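Long-range contacts in quinone oxidoreductase (Thermus thermophilus, PDB 1IZ0), which binds NADPH and probably uses it to reduce quinones, as a member of the medium-chain dehydrogenase/reductase superfamily: residues 1-5 against 279-283; 273-279 against 296-302. The contacts are given in a common frame with arbitrary orientation. Residue numbers count along the deposited sequence, not the author numbering.

The chain starts with strand 2-6, which pairs with strand 13-17. It then builds the GroES-like domain, passes through the six-stranded parallel Rossmann sheet, and returns to the GroES-like part with strand 273-278. Contact 1 closes the longer loop: the turn 279-283 comes back to the N-terminal strand 274 residues after leaving it. Contact 2 is a short closure, joining strand 273-278 to the last strand 297-301, with helix 282-288 in the connection between them. Along the chain the two contacts cross. Phe279 belongs to both, meeting Trp4 in contact 1 and Leu302 in contact 2. Together they tie the N-terminal hairpin and the C-terminal beta-alpha-beta unit to the GroES-like part.

Contact 1 (1-5 against 279-283); sequences MKAWV and FAEAE
Residues 2-5 are an extended strand. Residues 279-280 form a 3-10 turn that leads into the helix starting at Ala282, with Glu281 at the N-cap position. Ala282 N donates to Phe279 O within this turn (3.3 Å). The backbones stay apart: the nearest CA atoms are those of Trp4 and Ala282, 7.9 Å from each other, so side chains bridge the gap. Lys2 and Trp4 point toward the turn, and Ala3 points away. Trp4 has chi1 m and chi2 near 100°, which brings its indole over the turn. Trp4 NE1 donates a hydrogen bond to Phe279 O (3.0 Å, 140°). Ala282 CB sits over the indole in a CH-pi contact, 3.5 Å from the centroid of the Trp4 five-membered ring. Phe279, chi1 t and chi2 -113°, swings its ring back to the strand. The Trp4 edge meets the Phe279 face in an edge-to-face pair, with centroids 4.6 Å apart and planes at 52°; Trp4 CD1 lies 3.5 Å from Phe279 CZ. Lys2, chi1 p and then extended, lays its aliphatic chain by the same ring, Lys2 CD to Phe279 CE1 3.6 Å. Leu13 and Leu15 of strand 13-17 also touch this cluster. Glu283 forms a salt bridge with Arg45. The contact packs a strand against the N-terminal end of a helix, away from the NADPH site, and joins the N-terminal beta hairpin to the C-terminal beta-alpha-beta unit.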
loop_
_atom_site.group_PDB
_atom_site.type_symbol
_atom_site.label_atom_id
_atom_site.label_comp_id
_atom_site.label_asym_id
_atom_site.label_seq_id
_atom_site.Cartn_x
_atom_site.Cartn_y
_atom_site.Cartn_z
HETATM N N MSE A 1 18.094 22.413 -5.787
HETATM C CA MSE A 1 17.924 20.966 -6.116
HETATM C C MSE A 1 16.853 20.769 -7.178
HETATM O O MSE A 1 15.997 21.630 -7.383
HETATM C CB MSE A 1 17.507 20.185 -4.872
HETATM C CG MSE A 1 16.167 20.621 -4.315
HETATM SE SE MSE A 1 15.493 19.434 -2.947
HETATM C CE MSE A 1 13.677 20.087 -2.862
ATOM N N LYS A 2 16.902 19.624 -7.844
ATOM C CA LYS A 2 15.921 19.306 -8.862
ATOM C C LYS A 2 14.715 18.691 -8.157
ATOM O O LYS A 2 14.854 18.041 -7.120
ATOM C CB LYS A 2 16.518 18.325 -9.883
ATOM C CG LYS A 2 17.025 17.017 -9.282
ATOM C CD LYS A 2 17.666 16.088 -10.337
ATOM C CE LYS A 2 18.085 14.749 -9.716
ATOM N NZ LYS A 2 18.747 13.814 -10.677
ATOM N N ALA A 3 13.527 18.907 -8.706
ATOM C CA ALA A 3 12.323 18.354 -8.100
ATOM C C ALA A 3 11.148 18.456 -9.046
ATOM O O ALA A 3 11.124 19.315 -9.929
ATOM C CB ALA A 3 12.001 19.094 -6.805
ATOM N N TRP A 4 10.174 17.571 -8.860
ATOM C CA TRP A 4 8.976 17.589 -9.681
ATOM C C TRP A 4 7.891 18.326 -8.916
ATOM O O TRP A 4 7.634 18.045 -7.741
ATOM C CB TRP A 4 8.511 16.169 -10.015
ATOM C CG TRP A 4 9.378 15.485 -11.030
ATOM C CD1 TRP A 4 10.360 14.565 -10.790
ATOM C CD2 TRP A 4 9.342 15.670 -12.451
ATOM N NE1 TRP A 4 10.934 14.162 -11.975
ATOM C CE2 TRP A 4 10.328 14.823 -13.010
ATOM C CE3 TRP A 4 8.570 16.470 -13.307
ATOM C CZ2 TRP A 4 10.563 14.751 -14.389
ATOM C CZ3 TRP A 4 8.805 16.397 -14.683
ATOM C CH2 TRP A 4 9.794 15.540 -15.208
ATOM N N VAL A 5 7.266 19.287 -9.582
ATOM C CA VAL A 5 6.219 20.069 -8.953
ATOM C C VAL A 5 4.953 20.044 -9.785
ATOM O O VAL A 5 5.001 20.121 -11.013
ATOM C CB VAL A 5 6.663 21.533 -8.763
ATOM C CG1 VAL A 5 5.570 22.322 -8.049
ATOM C CG2 VAL A 5 7.951 21.577 -7.956
ATOM N N PHE A 279 14.398 9.008 -12.377
ATOM C CA PHE A 279 13.846 10.290 -11.960
ATOM C C PHE A 279 13.220 11.052 -13.129
ATOM O O PHE A 279 12.107 11.576 -13.029
ATOM C CB PHE A 279 14.957 11.128 -11.332
ATOM C CG PHE A 279 14.471 12.370 -10.654
ATOM C CD1 PHE A 279 14.783 13.625 -11.165
ATOM C CD2 PHE A 279 13.714 12.288 -9.492
ATOM C CE1 PHE A 279 14.349 14.782 -10.524
ATOM C CE2 PHE A 279 13.277 13.441 -8.845
ATOM C CZ PHE A 279 13.595 14.687 -9.362
ATOM N N ALA A 280 13.949 11.096 -14.239
ATOM C CA ALA A 280 13.511 11.794 -15.438
ATOM C C ALA A 280 12.166 11.329 -15.999
ATOM O O ALA A 280 11.471 12.105 -16.660
ATOM C CB ALA A 280 14.592 11.674 -16.518
ATOM N N GLU A 281 11.794 10.077 -15.742
ATOM C CA GLU A 281 10.535 9.538 -16.259
ATOM C C GLU A 281 9.346 9.545 -15.296
ATOM O O GLU A 281 8.448 8.706 -15.393
ATOM C CB GLU A 281 10.775 8.121 -16.790
ATOM C CG GLU A 281 11.621 8.105 -18.061
ATOM C CD GLU A 281 12.081 6.714 -18.458
ATOM O OE1 GLU A 281 11.239 5.789 -18.493
ATOM O OE2 GLU A 281 13.289 6.551 -18.748
ATOM N N ALA A 282 9.321 10.515 -14.391
ATOM C CA ALA A 282 8.244 10.635 -13.413
ATOM C C ALA A 282 6.835 10.511 -14.000
ATOM O O ALA A 282 6.004 9.765 -13.476
ATOM C CB ALA A 282 8.369 11.959 -12.670
ATOM N N GLU A 283 6.554 11.253 -15.069
ATOM C CA GLU A 283 5.228 11.201 -15.674
ATOM C C GLU A 283 4.892 9.778 -16.087
ATOM O O GLU A 283 3.778 9.305 -15.867
ATOM C CB GLU A 283 5.141 12.149 -16.878
ATOM C CG GLU A 283 5.049 13.618 -16.482
ATOM C CD GLU A 283 3.665 14.006 -15.964
ATOM O OE1 GLU A 283 3.037 13.199 -15.240
ATOM O OE2 GLU A 283 3.208 15.126 -16.275
#

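Contact 2 (273-279 against 296-302); sequences VGPVFPF and GKVVVRL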
loop_
_atom_site.group_PDB
_atom_site.type_symbol
_atom_site.label_atom_id
_atom_site.label_comp_id
_atom_site.label_asym_id
_atom_site.label_seq_id
_atom_site.Cartn_x
_atom_site.Cartn_y
_atom_site.Cartn_z
ATOM N N VAL A 273 8.881 -5.370 -5.959
ATOM C CA VAL A 273 9.155 -4.187 -6.766
ATOM C C VAL A 273 8.673 -4.448 -8.192
ATOM O O VAL A 273 8.937 -5.507 -8.763
ATOM C CB VAL A 273 10.667 -3.870 -6.826
ATOM C CG1 VAL A 273 10.894 -2.598 -7.639
ATOM C CG2 VAL A 273 11.238 -3.725 -5.414
ATOM N N GLY A 274 7.956 -3.490 -8.765
ATOM C CA GLY A 274 7.476 -3.662 -10.121
ATOM C C GLY A 274 8.276 -2.797 -11.076
ATOM O O GLY A 274 9.506 -2.820 -11.055
ATOM N N PRO A 275 7.601 -2.008 -11.925
ATOM C CA PRO A 275 8.313 -1.146 -12.874
ATOM C C PRO A 275 9.143 -0.123 -12.113
ATOM O O PRO A 275 8.642 0.528 -11.184
ATOM C CB PRO A 275 7.182 -0.463 -13.655
ATOM C CG PRO A 275 5.983 -1.322 -13.417
ATOM C CD PRO A 275 6.150 -1.774 -11.992
ATOM N N VAL A 276 10.413 0.005 -12.484
ATOM C CA VAL A 276 11.279 0.986 -11.852
ATOM C C VAL A 276 11.610 2.053 -12.893
ATOM O O VAL A 276 12.162 1.751 -13.954
ATOM C CB VAL A 276 12.587 0.355 -11.331
ATOM C CG1 VAL A 276 13.523 1.448 -10.844
ATOM C CG2 VAL A 276 12.283 -0.611 -10.186
ATOM N N PHE A 277 11.268 3.298 -12.578
ATOM C CA PHE A 277 11.500 4.418 -13.478
ATOM C C PHE A 277 12.582 5.368 -12.976
ATOM O O PHE A 277 12.732 5.592 -11.769
ATOM C CB PHE A 277 10.204 5.214 -13.668
ATOM C CG PHE A 277 9.102 4.437 -14.324
ATOM C CD1 PHE A 277 8.866 4.557 -15.690
ATOM C CD2 PHE A 277 8.333 3.545 -13.587
ATOM C CE1 PHE A 277 7.883 3.794 -16.313
ATOM C CE2 PHE A 277 7.347 2.775 -14.199
ATOM C CZ PHE A 277 7.122 2.899 -15.568
ATOM N N PRO A 278 13.369 5.923 -13.904
ATOM C CA PRO A 278 14.429 6.861 -13.533
ATOM C C PRO A 278 13.736 8.181 -13.174
ATOM O O PRO A 278 12.619 8.436 -13.616
ATOM C CB PRO A 278 15.253 6.982 -14.814
ATOM C CG PRO A 278 14.992 5.665 -15.516
ATOM C CD PRO A 278 13.522 5.471 -15.296
ATOM N N PHE A 279 14.398 9.008 -12.377
ATOM C CA PHE A 279 13.846 10.290 -11.960
ATOM C C PHE A 279 13.220 11.052 -13.129
ATOM O O PHE A 279 12.107 11.576 -13.029
ATOM C CB PHE A 279 14.957 11.128 -11.332
ATOM C CG PHE A 279 14.471 12.370 -10.654
ATOM C CD1 PHE A 279 14.783 13.625 -11.165
ATOM C CD2 PHE A 279 13.714 12.288 -9.492
ATOM C CE1 PHE A 279 14.349 14.782 -10.524
ATOM C CE2 PHE A 279 13.277 13.441 -8.845
ATOM C CZ PHE A 279 13.595 14.687 -9.362
ATOM N N GLY A 296 3.224 -5.502 -8.761
ATOM C CA GLY A 296 4.112 -4.971 -7.750
ATOM C C GLY A 296 4.051 -3.460 -7.643
ATOM O O GLY A 296 3.175 -2.815 -8.218
ATOM N N LYS A 297 5.013 -2.905 -6.914
ATOM C CA LYS A 297 5.111 -1.474 -6.658
ATOM C C LYS A 297 5.804 -0.673 -7.752
ATOM O O LYS A 297 6.843 -1.090 -8.268
ATOM C CB LYS A 297 5.890 -1.256 -5.360
ATOM C CG LYS A 297 5.877 0.166 -4.849
ATOM C CD LYS A 297 4.626 0.408 -4.018
ATOM C CE LYS A 297 4.739 1.691 -3.213
ATOM N NZ LYS A 297 3.589 1.813 -2.281
ATOM N N VAL A 298 5.242 0.489 -8.085
ATOM C CA VAL A 298 5.852 1.372 -9.077
ATOM C C VAL A 298 6.841 2.208 -8.284
ATOM O O VAL A 298 6.467 2.868 -7.321
ATOM C CB VAL A 298 4.832 2.330 -9.736
ATOM C CG1 VAL A 298 5.568 3.306 -10.653
ATOM C CG2 VAL A 298 3.799 1.541 -10.536
ATOM N N VAL A 299 8.101 2.184 -8.688
ATOM C CA VAL A 299 9.131 2.916 -7.977
ATOM C C VAL A 299 9.941 3.850 -8.867
ATOM O O VAL A 299 10.291 3.501 -9.991
ATOM C CB VAL A 299 10.114 1.930 -7.300
ATOM C CG1 VAL A 299 11.284 2.694 -6.669
ATOM C CG2 VAL A 299 9.377 1.101 -6.252
ATOM N N VAL A 300 10.234 5.040 -8.354
ATOM C CA VAL A 300 11.054 6.002 -9.076
ATOM C C VAL A 300 12.417 5.973 -8.384
ATOM O O VAL A 300 12.516 6.143 -7.165
ATOM C CB VAL A 300 10.465 7.427 -9.015
ATOM C CG1 VAL A 300 11.391 8.400 -9.729
ATOM C CG2 VAL A 300 9.082 7.446 -9.680
ATOM N N ARG A 301 13.463 5.734 -9.167
ATOM C CA ARG A 301 14.822 5.645 -8.645
ATOM C C ARG A 301 15.618 6.882 -9.040
ATOM O O ARG A 301 15.628 7.265 -10.211
ATOM C CB ARG A 301 15.498 4.408 -9.237
ATOM C CG ARG A 301 16.190 3.499 -8.254
ATOM C CD ARG A 301 17.352 4.169 -7.555
ATOM N NE ARG A 301 18.191 3.170 -6.895
ATOM C CZ ARG A 301 19.240 3.461 -6.138
ATOM N NH1 ARG A 301 19.580 4.726 -5.936
ATOM N NH2 ARG A 301 19.957 2.489 -5.597
ATOM N N LEU A 302 16.293 7.502 -8.076
ATOM C CA LEU A 302 17.100 8.683 -8.366
ATOM C C LEU A 302 18.570 8.327 -8.594
ATOM O O LEU A 302 19.208 8.975 -9.458
ATOM C CB LEU A 302 16.982 9.720 -7.244
ATOM C CG LEU A 302 15.641 10.454 -7.233
ATOM C CD1 LEU A 302 14.545 9.529 -6.712
ATOM C CD2 LEU A 302 15.743 11.690 -6.371
ATOM O OXT LEU A 302 19.070 7.411 -7.902
#
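The two strands run parallel, with axes 4.5 Å apart at 24°. Val273 pairs with Lys297, and Val273 CG1 touches Val299 CG2 at 4.2 Å. Gly274 N donates to Lys297 O (2.7 Å). A CB on Gly274 would clash with Pro275 CD and crowd Lys297 O. Between Val273 and Val276 the register shifts by one residue, a beta bulge. Pro275 lacks an amide proton, but its O accepts from Val299 N (3.0 Å), and its CD lies 4.3 Å from Val298 CG2. Val276 pairs with Val299 and sends CG1 to Arg301 CB, 3.9 Å away. Phe277 uses both its backbone groups on strand 297-301: its N donates to Val299 O (2.8 Å), and its O accepts from Arg301 N (2.7 Å). Its ring turns to the face shared with Val300, where Phe277 CE2 meets Val298 CG1 at 4.0 Å and helix 282-288 packs on it. Pro278 pairs with Arg301. Arg301 NE makes a salt bridge with Glu102, and Arg301 NH1 a 3.4 Å one with Leu302 OXT, its hydrogen bond weak. Phe279 N makes a weak bond to Arg301 O (3.0 Å), and Phe279 CD2 packs on Leu302 CG at 3.5 Å. Strand 297-301 also pairs antiparallel with strand 27-37. Lys297 NZ forms a salt bridge with Glu62 and a hydrogen bond with Asn38; its side chain is about 4 Å (nearest atoms) from that of Ala137, an NADPH-binding residue. The whole is a parallel beta-alpha-beta unit that completes the GroES-like domain sheet from the C-terminal end.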